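Local coordinates for protein putative DNA helicase (Lactobacillus plantarum, PDB 3DMN) that is a putative DNA helicase, of which this C-terminal domain, related to UvrD-like helicases, probably forms part of the nucleotide-driven motor, at residues A45-V50 with K82-Q87. Numbering follows the deposited sequence.
Sequences AGVDQV and KARGEQ. With ACT (acetate ion), chain F.
Asp-48 OD1 accepts from both terminal nitrogens of the Arg-84 guanidinium: NH1, 2.7 Å away, approaches OD1 nearly along its C-O axis in a salt bridge, with OD1 tilted 20° out of the guanidinium plane, while NH2, 3.2 Å from the same OD1, adds a weak, more bent bond. Of the two carboxylate oxygens OD1 alone meets the guanidinium, and the planes stand 71° apart, so the pair is not the flat two-oxygen bridge. Asp-48 directs its CB away from the 82-87 segment, and its CG, set beside the backbone N (chi1 -74°), brings OD1 back to the arginine. Val-47 packs from another side: its CG1 rests over the centre of one guanidinium face, 3.5 Å from Arg-84 CZ, and also touches the aliphatic CG of Arg-84 at 3.9 Å. In this parallel alpha/beta fold, consistent with the P-loop NTPase relationship of UvrD-like helicases, 45-50 lies on helix 43-59. Segment 82-87 runs from the last residue of helix 71-82 through a type I turn (Lys-82 to Gly-85) toward edge strand 88-90. Gly-85, at positive phi, is the C' residue of a Schellman motif closing helix 71-82, with Glu-86 N bonded to Leu-81 O and Gly-85 N to Lys-82 O. The Arg-84 chain, bent at chi2, reaches helix 43-59, where NH2 also forms a salt bridge with Glu-44. A leucine in place of Arg-84 would probably leave Asp-48 and Glu-44 without their shared positive partner. At the start of the turn, the extended Lys-82 chain points away from the contact, its NZ hydrogen-bonded to OXT of an acetate.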
loop_
_atom_site.group_PDB
_atom_site.type_symbol
_atom_site.label_atom_id
_atom_site.label_comp_id
_atom_site.label_asym_id
_atom_site.label_seq_id
_atom_site.Cartn_x
_atom_site.Cartn_y
_atom_site.Cartn_z
ATOM N N ALA A 45 13.057 3.479 8.758
ATOM C CA ALA A 45 12.226 4.667 8.567
ATOM C C ALA A 45 10.916 4.361 7.819
ATOM O O ALA A 45 9.848 4.974 8.061
ATOM C CB ALA A 45 13.000 5.734 7.854
ATOM N N GLY A 46 10.998 3.428 6.864
ATOM C CA GLY A 46 9.767 2.973 6.192
ATOM C C GLY A 46 8.801 2.360 7.177
ATOM O O GLY A 46 7.609 2.654 7.145
ATOM N N VAL A 47 9.323 1.506 8.068
ATOM C CA VAL A 47 8.477 0.859 9.071
ATOM C C VAL A 47 7.873 1.940 10.008
ATOM O O VAL A 47 6.698 1.860 10.355
ATOM C CB VAL A 47 9.296 -0.170 9.847
ATOM C CG1 VAL A 47 8.489 -0.731 11.007
ATOM C CG2 VAL A 47 9.738 -1.323 8.894
ATOM N N ASP A 48 8.662 2.957 10.390
ATOM C CA ASP A 48 8.113 4.077 11.178
ATOM C C ASP A 48 6.852 4.636 10.478
ATOM O O ASP A 48 5.824 4.946 11.117
ATOM C CB ASP A 48 9.108 5.237 11.240
ATOM C CG ASP A 48 10.314 4.977 12.167
ATOM O OD1 ASP A 48 10.365 3.934 12.870
ATOM O OD2 ASP A 48 11.165 5.905 12.296
ATOM N N GLN A 49 6.954 4.825 9.161
ATOM C CA GLN A 49 5.817 5.427 8.464
ATOM C C GLN A 49 4.618 4.504 8.435
ATOM O O GLN A 49 3.467 4.974 8.511
ATOM C CB GLN A 49 6.175 5.910 7.051
ATOM C CG GLN A 49 4.990 6.540 6.315
ATOM C CD GLN A 49 4.321 7.719 7.030
ATOM O OE1 GLN A 49 4.958 8.496 7.755
ATOM N NE2 GLN A 49 3.013 7.864 6.806
ATOM N N VAL A 50 4.856 3.202 8.308
ATOM C CA VAL A 50 3.753 2.229 8.372
ATOM C C VAL A 50 3.056 2.303 9.752
ATOM O O VAL A 50 1.823 2.318 9.851
ATOM C CB VAL A 50 4.238 0.808 8.099
ATOM C CG1 VAL A 50 3.127 -0.167 8.296
ATOM C CG2 VAL A 50 4.785 0.713 6.648
ATOM N N LYS A 82 6.068 -6.486 14.245
ATOM C CA LYS A 82 5.862 -7.126 15.570
ATOM C C LYS A 82 6.827 -6.537 16.595
ATOM O O LYS A 82 6.473 -6.347 17.749
ATOM C CB LYS A 82 6.029 -8.644 15.468
ATOM C CG LYS A 82 4.848 -9.287 14.727
ATOM C CD LYS A 82 4.970 -10.811 14.787
ATOM C CE LYS A 82 3.831 -11.534 14.039
ATOM N NZ LYS A 82 4.040 -13.057 14.030
ATOM N N ALA A 83 8.046 -6.230 16.153
ATOM C CA ALA A 83 9.037 -5.574 17.013
ATOM C C ALA A 83 8.707 -4.098 17.277
ATOM O O ALA A 83 9.392 -3.445 18.083
ATOM C CB ALA A 83 10.464 -5.752 16.380
ATOM N N ARG A 84 7.632 -3.587 16.670
ATOM C CA ARG A 84 7.117 -2.258 17.040
ATOM C C ARG A 84 5.890 -2.353 17.914
ATOM O O ARG A 84 5.232 -1.323 18.193
ATOM C CB ARG A 84 6.743 -1.412 15.799
ATOM C CG ARG A 84 7.897 -1.199 14.840
ATOM C CD ARG A 84 9.224 -0.755 15.509
ATOM N NE ARG A 84 10.177 -0.435 14.418
ATOM C CZ ARG A 84 10.169 0.700 13.702
ATOM N NH1 ARG A 84 9.276 1.675 13.972
ATOM N NH2 ARG A 84 11.077 0.836 12.709
ATOM N N GLY A 85 5.578 -3.565 18.387
ATOM C CA GLY A 85 4.444 -3.798 19.265
ATOM C C GLY A 85 3.113 -3.931 18.545
ATOM O O GLY A 85 2.068 -3.914 19.216
ATOM N N GLU A 86 3.144 -4.078 17.213
ATOM C CA GLU A 86 1.886 -4.195 16.445
ATOM C C GLU A 86 1.382 -5.621 16.566
ATOM O O GLU A 86 2.186 -6.576 16.625
ATOM C CB GLU A 86 2.113 -3.904 14.965
ATOM C CG GLU A 86 2.614 -2.484 14.679
ATOM C CD GLU A 86 1.549 -1.375 14.768
ATOM O OE1 GLU A 86 0.360 -1.629 15.075
ATOM O OE2 GLU A 86 1.926 -0.209 14.485
ATOM N N GLN A 87 0.057 -5.778 16.499
ATOM C CA GLN A 87 -0.536 -7.112 16.319
ATOM C C GLN A 87 -0.550 -7.334 14.823
ATOM O O GLN A 87 -1.139 -6.527 14.112
ATOM C CB GLN A 87 -1.982 -7.131 16.841
ATOM C CG GLN A 87 -2.580 -8.520 16.969
ATOM C CD GLN A 87 -3.971 -8.493 17.633
ATOM O OE1 GLN A 87 -4.706 -7.504 17.540
ATOM N NE2 GLN A 87 -4.311 -9.573 18.307
HETATM C C ACT F . 1.593 -13.837 11.714
HETATM O O ACT F . 0.667 -14.271 10.981
HETATM O OXT ACT F . 1.490 -14.033 12.948
HETATM C CH3 ACT F . 2.801 -13.192 11.151
#